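PDB 3N29: carboxynorspermidine decarboxylase from Campylobacter jejuni subsp. jejuni 81116, which probably uses pyridoxal-5'-phosphate to decarboxylate carboxynorspermidine to norspermidine, the polyamine bound in this crystal. Local coordinates for residues H202-E207 / E213-V218; S68-L73 / A253-F258; L156-N161 / K186-V191. All blocks are in the same frame, centred on the assembly; numbering follows the deposited sequence.

Interaction 1 (H202-E207 / E213-V218). With PLP (pyridoxal-5'-phosphate), chain C; NSD (N-(3-aminopropyl)propane-1,3-diamine), chain D.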
ATOM      1  N   HIS A 202       3.776  -8.939  22.513  1.00 13.73           N
ATOM      2  CA  HIS A 202       3.998  -7.695  21.812  1.00 14.51           C
ATOM      3  C   HIS A 202       2.784  -6.822  22.006  1.00 15.72           C
ATOM      4  O   HIS A 202       1.677  -7.125  21.543  1.00 14.99           O
ATOM      5  CB  HIS A 202       4.407  -7.911  20.325  1.00 14.67           C
ATOM      6  CG  HIS A 202       4.467  -6.649  19.518  1.00 15.55           C
ATOM      7  ND1 HIS A 202       5.560  -5.811  19.516  1.00 14.93           N
ATOM      8  CD2 HIS A 202       3.557  -6.084  18.674  1.00 19.81           C
ATOM      9  CE1 HIS A 202       5.320  -4.780  18.722  1.00 19.43           C
ATOM     10  NE2 HIS A 202       4.108  -4.923  18.192  1.00 17.95           N
ATOM     11  N   ALA A 203       2.996  -5.739  22.728  1.00 16.43           N
ATOM     12  CA  ALA A 203       1.935  -4.971  23.319  1.00 17.91           C
ATOM     13  C   ALA A 203       2.139  -3.460  23.199  1.00 19.10           C
ATOM     14  O   ALA A 203       1.372  -2.703  23.787  1.00 20.49           O
ATOM     15  CB  ALA A 203       1.797  -5.375  24.809  1.00 19.03           C
ATOM     16  N   LEU A 204       3.152  -3.007  22.452  1.00 18.32           N
ATOM     17  CA  LEU A 204       3.496  -1.596  22.403  1.00 18.56           C
ATOM     18  C   LEU A 204       3.699  -1.073  20.982  1.00 18.53           C
ATOM     19  O   LEU A 204       4.147  -1.821  20.081  1.00 18.63           O
ATOM     20  CB  LEU A 204       4.781  -1.306  23.212  1.00 18.66           C
ATOM     21  CG  LEU A 204       4.743  -1.663  24.717  1.00 20.65           C
ATOM     22  CD1 LEU A 204       6.117  -1.467  25.342  1.00 21.89           C
ATOM     23  CD2 LEU A 204       3.689  -0.830  25.448  1.00 22.31           C
ATOM     24  N   CYS A 205       3.527   0.243  20.863  1.00 18.58           N
ATOM     25  CA  CYS A 205       3.813   0.932  19.632  1.00 19.01           C
ATOM     26  C   CYS A 205       4.342   2.346  19.903  1.00 18.35           C
ATOM     27  O   CYS A 205       3.654   3.186  20.510  1.00 17.98           O
ATOM     28  CB  CYS A 205       2.593   0.900  18.696  1.00 20.41           C
ATOM     29  SG  CYS A 205       3.120   1.769  17.153  1.00 26.88           S
ATOM     30  N   GLU A 206       5.601   2.590  19.526  1.00 16.94           N
ATOM     31  CA  GLU A 206       6.301   3.882  19.741  1.00 16.28           C
ATOM     32  C   GLU A 206       6.205   4.325  21.199  1.00 15.77           C
ATOM     33  O   GLU A 206       5.890   5.474  21.492  1.00 14.68           O
ATOM     34  CB  GLU A 206       5.792   5.006  18.819  1.00 18.44           C
ATOM     35  CG  GLU A 206       5.955   4.671  17.318  1.00 20.82           C
ATOM     36  CD  GLU A 206       5.593   5.823  16.445  1.00 26.76           C
ATOM     37  OE1 GLU A 206       6.455   6.232  15.637  1.00 27.91           O
ATOM     38  OE2 GLU A 206       4.462   6.372  16.625  1.00 28.80           O
ATOM     39  N   GLU A 207       6.488   3.393  22.111  1.00 14.55           N
ATOM     40  CA  GLU A 207       6.275   3.663  23.509  1.00 15.27           C
ATOM     41  C   GLU A 207       7.568   3.682  24.341  1.00 14.19           C
ATOM     42  O   GLU A 207       8.654   3.281  23.876  1.00 11.08           O
ATOM     43  CB  GLU A 207       5.242   2.653  24.073  1.00 16.11           C
ATOM     44  CG  GLU A 207       3.750   3.197  24.068  1.00 21.17           C
ATOM     45  CD  GLU A 207       3.550   4.516  24.939  1.00 28.42           C
ATOM     46  OE1 GLU A 207       4.491   4.970  25.692  1.00 27.86           O
ATOM     47  OE2 GLU A 207       2.435   5.136  24.854  1.00 32.74           O
ATOM     48  N   GLU A 213       7.182  -1.220  31.567  1.00 12.90           N
ATOM     49  CA  GLU A 213       6.946  -1.471  33.014  1.00 12.97           C
ATOM     50  C   GLU A 213       5.446  -1.798  33.336  1.00 13.60           C
ATOM     51  O   GLU A 213       5.163  -2.854  33.906  1.00 14.49           O
ATOM     52  CB  GLU A 213       7.488  -0.328  33.866  1.00 13.38           C
ATOM     53  CG  GLU A 213       7.159  -0.464  35.316  1.00 13.11           C
ATOM     54  CD  GLU A 213       7.916   0.451  36.201  1.00 16.95           C
ATOM     55  OE1 GLU A 213       7.747   1.691  36.094  1.00 17.85           O
ATOM     56  OE2 GLU A 213       8.684  -0.103  37.041  1.00 18.59           O
ATOM     57  N   ALA A 214       4.510  -0.960  32.871  1.00 13.76           N
ATOM     58  CA  ALA A 214       3.054  -1.197  33.064  1.00 13.57           C
ATOM     59  C   ALA A 214       2.622  -2.516  32.440  1.00 13.03           C
ATOM     60  O   ALA A 214       1.884  -3.259  33.070  1.00 14.35           O
ATOM     61  CB  ALA A 214       2.224  -0.070  32.490  1.00 13.84           C
ATOM     62  N   VAL A 215       3.116  -2.845  31.253  1.00 13.60           N
ATOM     63  CA  VAL A 215       2.779  -4.149  30.604  1.00 13.48           C
ATOM     64  C   VAL A 215       3.377  -5.336  31.369  1.00 12.27           C
ATOM     65  O   VAL A 215       2.696  -6.350  31.593  1.00 11.49           O
ATOM     66  CB  VAL A 215       3.154  -4.245  29.064  1.00 15.00           C
ATOM     67  CG1 VAL A 215       2.837  -5.652  28.536  1.00 15.82           C
ATOM     68  CG2 VAL A 215       2.336  -3.227  28.222  1.00 13.37           C
ATOM     69  N   LEU A 216       4.615  -5.191  31.850  1.00 12.45           N
ATOM     70  CA  LEU A 216       5.262  -6.298  32.600  1.00 11.92           C
ATOM     71  C   LEU A 216       4.520  -6.570  33.857  1.00 12.42           C
ATOM     72  O   LEU A 216       4.337  -7.730  34.254  1.00 11.80           O
ATOM     73  CB  LEU A 216       6.730  -5.993  32.948  1.00 13.03           C
ATOM     74  CG  LEU A 216       7.645  -6.197  31.744  1.00 12.50           C
ATOM     75  CD1 LEU A 216       9.055  -5.640  32.066  1.00 15.35           C
ATOM     76  CD2 LEU A 216       7.767  -7.635  31.323  1.00 13.35           C
ATOM     77  N   LYS A 217       4.086  -5.507  34.518  1.00 12.57           N
ATOM     78  CA  LYS A 217       3.274  -5.710  35.715  1.00 11.73           C
ATOM     79  C   LYS A 217       2.041  -6.577  35.444  1.00 12.22           C
ATOM     80  O   LYS A 217       1.742  -7.504  36.250  1.00 11.86           O
ATOM     81  CB  LYS A 217       2.881  -4.387  36.358  1.00 11.79           C
ATOM     82  CG  LYS A 217       4.085  -3.595  36.904  1.00 12.43           C
ATOM     83  CD  LYS A 217       3.654  -2.410  37.793  1.00 14.98           C
ATOM     84  CE  LYS A 217       4.798  -1.425  37.899  1.00 16.60           C
ATOM     85  NZ  LYS A 217       4.693  -0.362  38.927  1.00 18.69           N
ATOM     86  N   VAL A 218       1.333  -6.291  34.335  1.00 12.88           N
ATOM     87  CA  VAL A 218       0.137  -7.049  33.969  1.00 13.21           C
ATOM     88  C   VAL A 218       0.492  -8.474  33.504  1.00 13.24           C
ATOM     89  O   VAL A 218      -0.143  -9.457  33.868  1.00 14.77           O
ATOM     90  CB  VAL A 218      -0.698  -6.305  32.908  1.00 14.27           C
ATOM     91  CG1 VAL A 218      -1.948  -7.161  32.520  1.00 15.72           C
ATOM     92  CG2 VAL A 218      -1.091  -4.946  33.417  1.00 15.55           C
TER
HETATM   93  N1  PLP C1001       7.414  -8.067  17.247  1.00 27.08           N
HETATM   94  C2  PLP C1001       6.159  -8.303  16.762  1.00 29.00           C
HETATM   95  C2A PLP C1001       5.473  -9.614  17.053  1.00 29.00           C
HETATM   96  C3  PLP C1001       5.551  -7.302  15.942  1.00 31.73           C
HETATM   97  O3  PLP C1001       4.276  -7.524  15.420  1.00 32.97           O
HETATM   98  C4  PLP C1001       6.225  -6.099  15.657  1.00 31.03           C
HETATM   99  C4A PLP C1001       5.575  -5.067  14.746  1.00 32.06           C
HETATM  100  C5  PLP C1001       7.491  -5.865  16.217  1.00 27.80           C
HETATM  101  C6  PLP C1001       8.057  -6.884  17.012  1.00 24.71           C
HETATM  102  C5A PLP C1001       8.257  -4.588  15.957  1.00 25.19           C
HETATM  103  O4P PLP C1001       7.501  -3.451  16.290  1.00 19.83           O
HETATM  104  P   PLP C1001       8.096  -1.994  16.205  1.00 24.37           P
HETATM  105  O1P PLP C1001       8.628  -1.828  14.794  1.00 21.88           O
HETATM  106  O2P PLP C1001       9.257  -1.900  17.224  1.00 23.11           O
HETATM  107  O3P PLP C1001       7.055  -1.051  16.606  1.00 21.52           O
HETATM  108  C1  NSD D1002       5.225   0.204  14.374  1.00 57.70           C
HETATM  109  N1  NSD D1002       5.904   1.112  15.253  1.00 56.76           N
HETATM  110  C2  NSD D1002       3.815  -0.060  14.782  1.00 60.03           C
HETATM  111  N2  NSD D1002       2.847  -1.385  13.045  1.00 61.40           N
HETATM  112  C3  NSD D1002       3.275  -1.334  14.238  1.00 62.11           C
HETATM  113  N3  NSD D1002       3.088   0.727   9.212  1.00 52.57           N
HETATM  114  C4  NSD D1002       2.803  -0.426  12.217  1.00 57.55           C
HETATM  115  C5  NSD D1002       2.265  -0.774  10.857  1.00 56.37           C
HETATM  116  C6  NSD D1002       1.963   0.462  10.048  1.00 54.98           C

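Interaction 2 (S68-L73 / A253-F258)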
ATOM      1  N   SER A  68      22.032  -5.201  30.065  1.00 32.83           N
ATOM      2  CA  SER A  68      20.862  -5.905  30.642  1.00 32.11           C
ATOM      3  C   SER A  68      20.970  -7.438  30.534  1.00 30.91           C
ATOM      4  O   SER A  68      20.223  -8.158  31.173  1.00 32.57           O
ATOM      5  CB  SER A  68      19.567  -5.449  29.882  1.00 31.57           C
ATOM      6  OG  SER A  68      19.613  -6.014  28.580  1.00 32.56           O
ATOM      7  N   GLY A  69      21.847  -7.932  29.666  1.00 30.35           N
ATOM      8  CA  GLY A  69      21.901  -9.348  29.280  1.00 30.18           C
ATOM      9  C   GLY A  69      20.821  -9.739  28.241  1.00 29.31           C
ATOM     10  O   GLY A  69      20.860 -10.848  27.723  1.00 28.63           O
ATOM     11  N   ALA A  70      19.875  -8.832  27.919  1.00 28.39           N
ATOM     12  CA  ALA A  70      18.816  -9.174  26.922  1.00 27.89           C
ATOM     13  C   ALA A  70      19.462  -9.323  25.582  1.00 28.01           C
ATOM     14  O   ALA A  70      20.453  -8.607  25.302  1.00 28.12           O
ATOM     15  CB  ALA A  70      17.792  -8.067  26.813  1.00 27.87           C
ATOM     16  N   LYS A  71      18.880 -10.166  24.725  1.00 26.63           N
ATOM     17  CA  LYS A  71      19.365 -10.332  23.350  1.00 26.43           C
ATOM     18  C   LYS A  71      18.441  -9.512  22.404  1.00 27.18           C
ATOM     19  O   LYS A  71      17.230  -9.671  22.463  1.00 25.62           O
ATOM     20  CB  LYS A  71      19.341 -11.791  22.989  1.00 26.53           C
ATOM     21  CG  LYS A  71      20.452 -12.633  23.656  1.00 26.33           C
ATOM     22  CD  LYS A  71      20.275 -14.095  23.441  1.00 26.57           C
ATOM     23  CE  LYS A  71      20.778 -14.599  22.133  1.00 29.71           C
ATOM     24  NZ  LYS A  71      20.427 -16.027  21.714  1.00 30.84           N
ATOM     25  N   VAL A  72      19.008  -8.628  21.588  1.00 26.59           N
ATOM     26  CA  VAL A  72      18.175  -7.717  20.785  1.00 24.28           C
ATOM     27  C   VAL A  72      18.095  -8.224  19.356  1.00 23.95           C
ATOM     28  O   VAL A  72      19.122  -8.616  18.722  1.00 22.91           O
ATOM     29  CB  VAL A  72      18.664  -6.260  20.921  1.00 25.72           C
ATOM     30  CG1 VAL A  72      17.769  -5.227  20.179  1.00 23.55           C
ATOM     31  CG2 VAL A  72      18.775  -5.894  22.295  1.00 23.72           C
ATOM     32  N   LEU A  73      16.880  -8.264  18.813  1.00 21.34           N
ATOM     33  CA  LEU A  73      16.616  -8.701  17.458  1.00 22.13           C
ATOM     34  C   LEU A  73      16.015  -7.568  16.612  1.00 22.89           C
ATOM     35  O   LEU A  73      15.348  -6.698  17.155  1.00 23.43           O
ATOM     36  CB  LEU A  73      15.624  -9.881  17.427  1.00 22.38           C
ATOM     37  CG  LEU A  73      15.926 -11.089  18.353  1.00 24.16           C
ATOM     38  CD1 LEU A  73      14.728 -12.025  18.505  1.00 21.17           C
ATOM     39  CD2 LEU A  73      17.073 -11.903  17.820  1.00 23.51           C
ATOM     40  N   ALA A 253      17.332  -1.975  33.555  1.00 17.48           N
ATOM     41  CA  ALA A 253      16.899  -2.512  34.863  1.00 16.70           C
ATOM     42  C   ALA A 253      15.685  -3.475  34.750  1.00 17.46           C
ATOM     43  O   ALA A 253      15.743  -4.621  35.269  1.00 17.42           O
ATOM     44  CB  ALA A 253      16.632  -1.361  35.825  1.00 17.32           C
ATOM     45  N   LEU A 254      14.653  -3.109  33.958  1.00 16.85           N
ATOM     46  CA  LEU A 254      13.479  -3.942  33.838  1.00 16.74           C
ATOM     47  C   LEU A 254      13.863  -5.303  33.299  1.00 17.16           C
ATOM     48  O   LEU A 254      13.431  -6.330  33.809  1.00 18.06           O
ATOM     49  CB  LEU A 254      12.406  -3.307  32.902  1.00 17.74           C
ATOM     50  CG  LEU A 254      11.623  -2.098  33.397  1.00 18.24           C
ATOM     51  CD1 LEU A 254      10.779  -1.481  32.300  1.00 18.94           C
ATOM     52  CD2 LEU A 254      10.737  -2.543  34.633  1.00 18.78           C
ATOM     53  N   CYS A 255      14.643  -5.294  32.227  1.00 17.08           N
ATOM     54  CA  CYS A 255      15.124  -6.504  31.581  1.00 17.22           C
ATOM     55  C   CYS A 255      16.006  -7.311  32.532  1.00 16.76           C
ATOM     56  O   CYS A 255      15.893  -8.521  32.628  1.00 17.83           O
ATOM     57  CB  CYS A 255      15.952  -6.112  30.369  1.00 14.86           C
ATOM     58  SG  CYS A 255      14.838  -5.527  28.991  1.00 18.30           S
ATOM     59  N   LYS A 256      16.933  -6.641  33.164  1.00 18.38           N
ATOM     60  CA  LYS A 256      17.855  -7.349  34.093  1.00 18.85           C
ATOM     61  C   LYS A 256      17.113  -8.004  35.309  1.00 19.73           C
ATOM     62  O   LYS A 256      17.333  -9.185  35.660  1.00 20.59           O
ATOM     63  CB  LYS A 256      18.950  -6.369  34.522  1.00 19.81           C
ATOM     64  CG  LYS A 256      19.858  -6.903  35.569  1.00 22.57           C
ATOM     65  CD  LYS A 256      21.290  -6.291  35.516  1.00 27.41           C
ATOM     66  CE  LYS A 256      22.247  -7.255  36.199  1.00 29.01           C
ATOM     67  NZ  LYS A 256      23.685  -6.826  36.110  1.00 35.50           N
ATOM     68  N   ASN A 257      16.254  -7.239  35.972  1.00 19.59           N
ATOM     69  CA  ASN A 257      15.417  -7.782  37.073  1.00 19.32           C
ATOM     70  C   ASN A 257      14.557  -8.969  36.641  1.00 19.08           C
ATOM     71  O   ASN A 257      14.435  -9.972  37.315  1.00 18.13           O
ATOM     72  CB  ASN A 257      14.561  -6.652  37.634  1.00 19.26           C
ATOM     73  CG  ASN A 257      15.416  -5.606  38.286  1.00 21.69           C
ATOM     74  OD1 ASN A 257      16.544  -5.897  38.662  1.00 22.19           O
ATOM     75  ND2 ASN A 257      14.911  -4.408  38.433  1.00 22.34           N
ATOM     76  N   PHE A 258      13.981  -8.875  35.458  1.00 17.33           N
ATOM     77  CA  PHE A 258      13.031  -9.878  35.055  1.00 17.02           C
ATOM     78  C   PHE A 258      13.799 -11.169  34.828  1.00 17.01           C
ATOM     79  O   PHE A 258      13.362 -12.262  35.264  1.00 18.20           O
ATOM     80  CB  PHE A 258      12.285  -9.424  33.792  1.00 15.29           C
ATOM     81  CG  PHE A 258      11.163 -10.312  33.412  1.00 14.24           C
ATOM     82  CD1 PHE A 258       9.866 -10.019  33.795  1.00 16.96           C
ATOM     83  CD2 PHE A 258      11.387 -11.451  32.678  1.00 18.73           C
ATOM     84  CE1 PHE A 258       8.826 -10.872  33.431  1.00 18.25           C
ATOM     85  CE2 PHE A 258      10.337 -12.294  32.318  1.00 14.08           C
ATOM     86  CZ  PHE A 258       9.092 -11.998  32.673  1.00 15.59           C
TER
HETATM   87  O   HOH W   1      17.866  -9.340  30.620  1.00 15.19           O

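Interaction 3 (L156-N161 / K186-V191)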
ATOM      1  N   LEU A 156      10.331 -23.657  21.118  1.00 15.09           N
ATOM      2  CA  LEU A 156       8.934 -23.324  20.868  1.00 14.97           C
ATOM      3  C   LEU A 156       8.464 -22.376  21.935  1.00 14.33           C
ATOM      4  O   LEU A 156       8.741 -22.540  23.149  1.00 13.54           O
ATOM      5  CB  LEU A 156       8.068 -24.569  20.860  1.00 14.45           C
ATOM      6  CG  LEU A 156       8.384 -25.682  19.873  1.00 14.70           C
ATOM      7  CD1 LEU A 156       7.303 -26.774  20.085  1.00 17.55           C
ATOM      8  CD2 LEU A 156       8.482 -25.181  18.415  1.00 14.74           C
ATOM      9  N   GLY A 157       7.773 -21.338  21.484  1.00 14.99           N
ATOM     10  CA  GLY A 157       7.163 -20.374  22.397  1.00 13.95           C
ATOM     11  C   GLY A 157       5.688 -20.197  22.095  1.00 14.54           C
ATOM     12  O   GLY A 157       5.189 -20.613  21.018  1.00 14.68           O
ATOM     13  N   LEU A 158       4.990 -19.580  23.037  1.00 13.79           N
ATOM     14  CA  LEU A 158       3.609 -19.130  22.844  1.00 15.01           C
ATOM     15  C   LEU A 158       3.456 -17.636  23.061  1.00 15.79           C
ATOM     16  O   LEU A 158       4.011 -17.073  24.022  1.00 15.53           O
ATOM     17  CB  LEU A 158       2.661 -19.839  23.795  1.00 15.80           C
ATOM     18  CG  LEU A 158       2.620 -21.374  23.664  1.00 17.02           C
ATOM     19  CD1 LEU A 158       1.944 -21.989  24.882  1.00 17.62           C
ATOM     20  CD2 LEU A 158       1.984 -21.880  22.318  1.00 17.41           C
ATOM     21  N   ARG A 159       2.631 -17.011  22.225  1.00 15.35           N
ATOM     22  CA  ARG A 159       2.350 -15.607  22.378  1.00 16.58           C
ATOM     23  C   ARG A 159       1.194 -15.432  23.353  1.00 15.47           C
ATOM     24  O   ARG A 159       0.190 -16.132  23.270  1.00 15.05           O
ATOM     25  CB  ARG A 159       2.049 -14.941  21.050  1.00 16.36           C
ATOM     26  CG  ARG A 159       1.665 -13.497  21.274  1.00 19.31           C
ATOM     27  CD  ARG A 159       1.684 -12.695  20.006  1.00 19.37           C
ATOM     28  NE  ARG A 159       1.414 -11.267  20.173  1.00 17.94           N
ATOM     29  CZ  ARG A 159       1.383 -10.386  19.173  1.00 18.72           C
ATOM     30  NH1 ARG A 159       1.555 -10.787  17.922  1.00 20.80           N
ATOM     31  NH2 ARG A 159       1.161  -9.099  19.409  1.00 17.78           N
ATOM     32  N   CYS A 160       1.366 -14.500  24.274  1.00 14.89           N
ATOM     33  CA  CYS A 160       0.431 -14.223  25.370  1.00 15.22           C
ATOM     34  C   CYS A 160      -0.323 -12.925  25.065  1.00 14.86           C
ATOM     35  O   CYS A 160       0.292 -11.912  24.695  1.00 16.32           O
ATOM     36  CB  CYS A 160       1.235 -14.030  26.619  1.00 15.50           C
ATOM     37  SG  CYS A 160       2.129 -15.552  27.065  1.00 16.51           S
ATOM     38  N   ASN A 161      -1.638 -12.963  25.201  1.00 15.42           N
ATOM     39  CA  ASN A 161      -2.479 -11.795  25.006  1.00 17.15           C
ATOM     40  C   ASN A 161      -2.494 -11.120  26.360  1.00 18.47           C
ATOM     41  O   ASN A 161      -3.101 -11.601  27.258  1.00 18.17           O
ATOM     42  CB  ASN A 161      -3.889 -12.190  24.580  1.00 16.44           C
ATOM     43  CG  ASN A 161      -4.801 -10.997  24.408  1.00 18.92           C
ATOM     44  OD1 ASN A 161      -4.507  -9.921  24.953  1.00 17.80           O
ATOM     45  ND2 ASN A 161      -5.951 -11.173  23.657  1.00 17.23           N
ATOM     46  N   LYS A 186      -6.213 -17.376  31.003  1.00 17.54           N
ATOM     47  CA  LYS A 186      -7.143 -18.428  31.428  1.00 18.35           C
ATOM     48  C   LYS A 186      -7.033 -19.703  30.572  1.00 19.48           C
ATOM     49  O   LYS A 186      -7.320 -20.834  31.032  1.00 16.84           O
ATOM     50  CB  LYS A 186      -8.572 -17.906  31.376  1.00 19.76           C
ATOM     51  CG  LYS A 186      -9.099 -17.646  29.934  1.00 19.61           C
ATOM     52  CD  LYS A 186     -10.446 -16.957  30.024  1.00 24.66           C
ATOM     53  CE  LYS A 186     -11.243 -16.995  28.778  1.00 24.56           C
ATOM     54  NZ  LYS A 186     -12.706 -16.865  29.192  1.00 28.49           N
ATOM     55  N   ASP A 187      -6.592 -19.536  29.327  1.00 18.55           N
ATOM     56  CA  ASP A 187      -6.436 -20.671  28.474  1.00 20.24           C
ATOM     57  C   ASP A 187      -5.110 -21.410  28.698  1.00 21.04           C
ATOM     58  O   ASP A 187      -4.905 -22.456  28.123  1.00 22.51           O
ATOM     59  CB  ASP A 187      -6.610 -20.226  27.033  1.00 19.62           C
ATOM     60  CG  ASP A 187      -8.034 -19.819  26.743  1.00 21.43           C
ATOM     61  OD1 ASP A 187      -8.980 -20.146  27.520  1.00 22.43           O
ATOM     62  OD2 ASP A 187      -8.212 -19.130  25.754  1.00 21.81           O
ATOM     63  N   PHE A 188      -4.256 -20.899  29.575  1.00 21.83           N
ATOM     64  CA  PHE A 188      -3.061 -21.650  29.996  1.00 22.60           C
ATOM     65  C   PHE A 188      -3.363 -22.661  31.073  1.00 23.45           C
ATOM     66  O   PHE A 188      -2.555 -23.551  31.338  1.00 22.67           O
ATOM     67  CB  PHE A 188      -1.959 -20.707  30.489  1.00 23.19           C
ATOM     68  CG  PHE A 188      -1.131 -20.120  29.391  1.00 25.72           C
ATOM     69  CD1 PHE A 188       0.199 -20.416  29.279  1.00 27.26           C
ATOM     70  CD2 PHE A 188      -1.704 -19.266  28.452  1.00 26.80           C
ATOM     71  CE1 PHE A 188       0.951 -19.882  28.251  1.00 30.73           C
ATOM     72  CE2 PHE A 188      -0.935 -18.718  27.419  1.00 27.42           C
ATOM     73  CZ  PHE A 188       0.381 -19.041  27.324  1.00 28.20           C
ATOM     74  N   GLU A 189      -4.522 -22.546  31.703  1.00 23.77           N
ATOM     75  CA  GLU A 189      -4.740 -23.313  32.916  1.00 24.91           C
ATOM     76  C   GLU A 189      -4.843 -24.800  32.563  1.00 25.64           C
ATOM     77  O   GLU A 189      -5.532 -25.186  31.601  1.00 25.41           O
ATOM     78  CB  GLU A 189      -5.954 -22.798  33.635  1.00 25.61           C
ATOM     79  CG  GLU A 189      -5.726 -21.416  34.222  1.00 28.44           C
ATOM     80  CD  GLU A 189      -4.944 -21.422  35.565  1.00 35.21           C
ATOM     81  OE1 GLU A 189      -4.726 -20.311  36.119  1.00 37.27           O
ATOM     82  OE2 GLU A 189      -4.545 -22.513  36.075  1.00 37.41           O
ATOM     83  N   ASN A 190      -4.045 -25.617  33.249  1.00 26.20           N
ATOM     84  CA  ASN A 190      -4.092 -27.068  33.052  1.00 26.96           C
ATOM     85  C   ASN A 190      -3.691 -27.517  31.624  1.00 26.76           C
ATOM     86  O   ASN A 190      -4.122 -28.575  31.144  1.00 27.10           O
ATOM     87  CB  ASN A 190      -5.497 -27.579  33.403  1.00 27.49           C
ATOM     88  CG  ASN A 190      -5.817 -27.450  34.900  1.00 30.15           C
ATOM     89  OD1 ASN A 190      -5.062 -27.927  35.775  1.00 32.91           O
ATOM     90  ND2 ASN A 190      -6.947 -26.823  35.197  1.00 32.33           N
ATOM     91  N   VAL A 191      -2.895 -26.699  30.931  1.00 25.22           N
ATOM     92  CA  VAL A 191      -2.362 -27.117  29.633  1.00 24.34           C
ATOM     93  C   VAL A 191      -0.949 -27.636  29.925  1.00 23.54           C
ATOM     94  O   VAL A 191      -0.205 -27.048  30.719  1.00 22.03           O
ATOM     95  CB  VAL A 191      -2.350 -25.963  28.586  1.00 24.52           C
ATOM     96  CG1 VAL A 191      -1.584 -26.366  27.368  1.00 23.81           C
ATOM     97  CG2 VAL A 191      -3.806 -25.578  28.201  1.00 24.90           C
TER

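Interaction 1 (H202-E207 / E213-V218)
H202 ND1 is hydrogen-bonded to G237 N, which helps hold the imidazole over the cofactor, and the next two residues, A203 and L204, pack on V215 of helix 209-223. No hydrogen bond joins the two segments; what joins them is three apolar side chains. The two methyls of V215 divide the work. CG1 lies 3.9 Å from A203 CB, while CG2 comes equally close to L204 CD2 and still brushes A203 CB at 4.1 Å. L204 meets V215 through CD2 alone, the two side chains running antiparallel past one another. L204 also rests on A211 and L212 near the start of the same helix.

On the cofactor side, with CG anti to the backbone N (chi1 172°), the H202 ring is carried face-on over the pyridine, with PLP C3 3.5 Å above the imidazole plane and over its centre. R159 NH2 probably hydrogen-bonds H202 O, a second hold on this residue. Further along, C205 SG lies beside the bound polyamine, near NSD C2 and N1. The loop after strand 198-200 thus has its back on a barrel helix and its front in the PLP and norspermidine site of a beta/alpha-barrel decarboxylase.

Interaction 2 (S68-L73 / A253-F258)
S68 gives the most surface to this contact, and C255 and K256 of helix 248-262 receive it. The closest approach is between two beta carbons: S68 CB sits 3.7 Å from C255 CB. The backbones are close too, with the CA atoms of S68 and K256 only 4.8 Å apart, and S68 O lies against the K256 backbone, 3.8 Å from its CA. The long lysine chain then leads away, leaving its first carbons to pack here.

No direct hydrogen bond crosses between the segments. A water does the bridging, donating to S68 O at 2.7 Å and more weakly to C255 O, so two backbone carbonyls share one solvent molecule.

The serine hydroxyl faces back into its own chain. With chi1 at 71°, OG stands between N and C and accepts from A70 N at 2.9 Å, nearly straight at 160°, which makes an ST turn; V64 O is its other hydrogen-bond partner. G69, with positive phi, is the first residue past the helix, and A70 then swings its methyl toward the C255 side chain, a looser contact. C255 also packs on L268.

The turn from helix 51-68 into strand 71-75 is therefore seated on helix 248-262, which leads to strand 265-268. This is the closure of a beta/alpha barrel, where the first strand pairs with the eighth.

Interaction 3 (L156-N161 / K186-V191)
Strand 155-159 and the residues after it run past a loop that folds into a type II turn from F188 to V191, closed by V191 N to F188 O at 3.2 Å, and the two backbones stay well apart: the nearest CA atoms, those of C160 and F188, are 9.4 Å from each other. One phenyl ring spans that gap. F188 points toward L156-N161, with CG anti to its carbonyl carbon (chi1 -83°), and reaches it with the far end of the ring.

Two side chains of L156-N161 receive it. L158 brings CD1 to 4.1 Å from F188 CE1 and sits equally near CZ, so a single leucine methyl touches that end of the ring; the leucine and the phenylalanine pass alongside one another, pointing opposite ways. C160 supplies its sulfur, with SG 3.9 Å from F188 CZ. Measured to the ring centroid, the same SG is 4.9 Å away and lies 53° off the ring normal, an oblique sulfur-aromatic contact. All three residues are buried, and no hydrogen bond links the segments, so the join rests on apolar and sulfur-aromatic contacts. R159, between the two contact residues, points the other way.

Around this wedge the aromatic packing continues: F223 meets F188 edge-to-face, and W226 meets it with the planes inclined at about 35°. L199 of strand 198-200 touches both C160 and F188, while L158 is also covered by L141 and F144 of helix 141-147. E189 of the loop also makes a salt bridge with K225. F188 thus packs the connection between the fifth and sixth barrel strands against the outside of the barrel, between helix 141-147 and the end of helix 209-223.

From the N terminus, helix 51-68 leads into strand 71-75, and S68-L73 opens the longest loop, closed by A253-F258 when interaction 2 forms. Interactions 3 and 1 both lie within that span, in series: interaction 3 closes a short loop after the fifth barrel strand, then interaction 1 joins the loop after the sixth to the helix that follows. Interactions 1 and 2 touch where helices 209-223 and 248-262 pack, L216 on F258 and L254. R159 connects interaction 3 to the loop of interaction 1, whereas interactions 2 and 3 stay about 10 Å apart at their nearest atoms, sharing the barrel sheet.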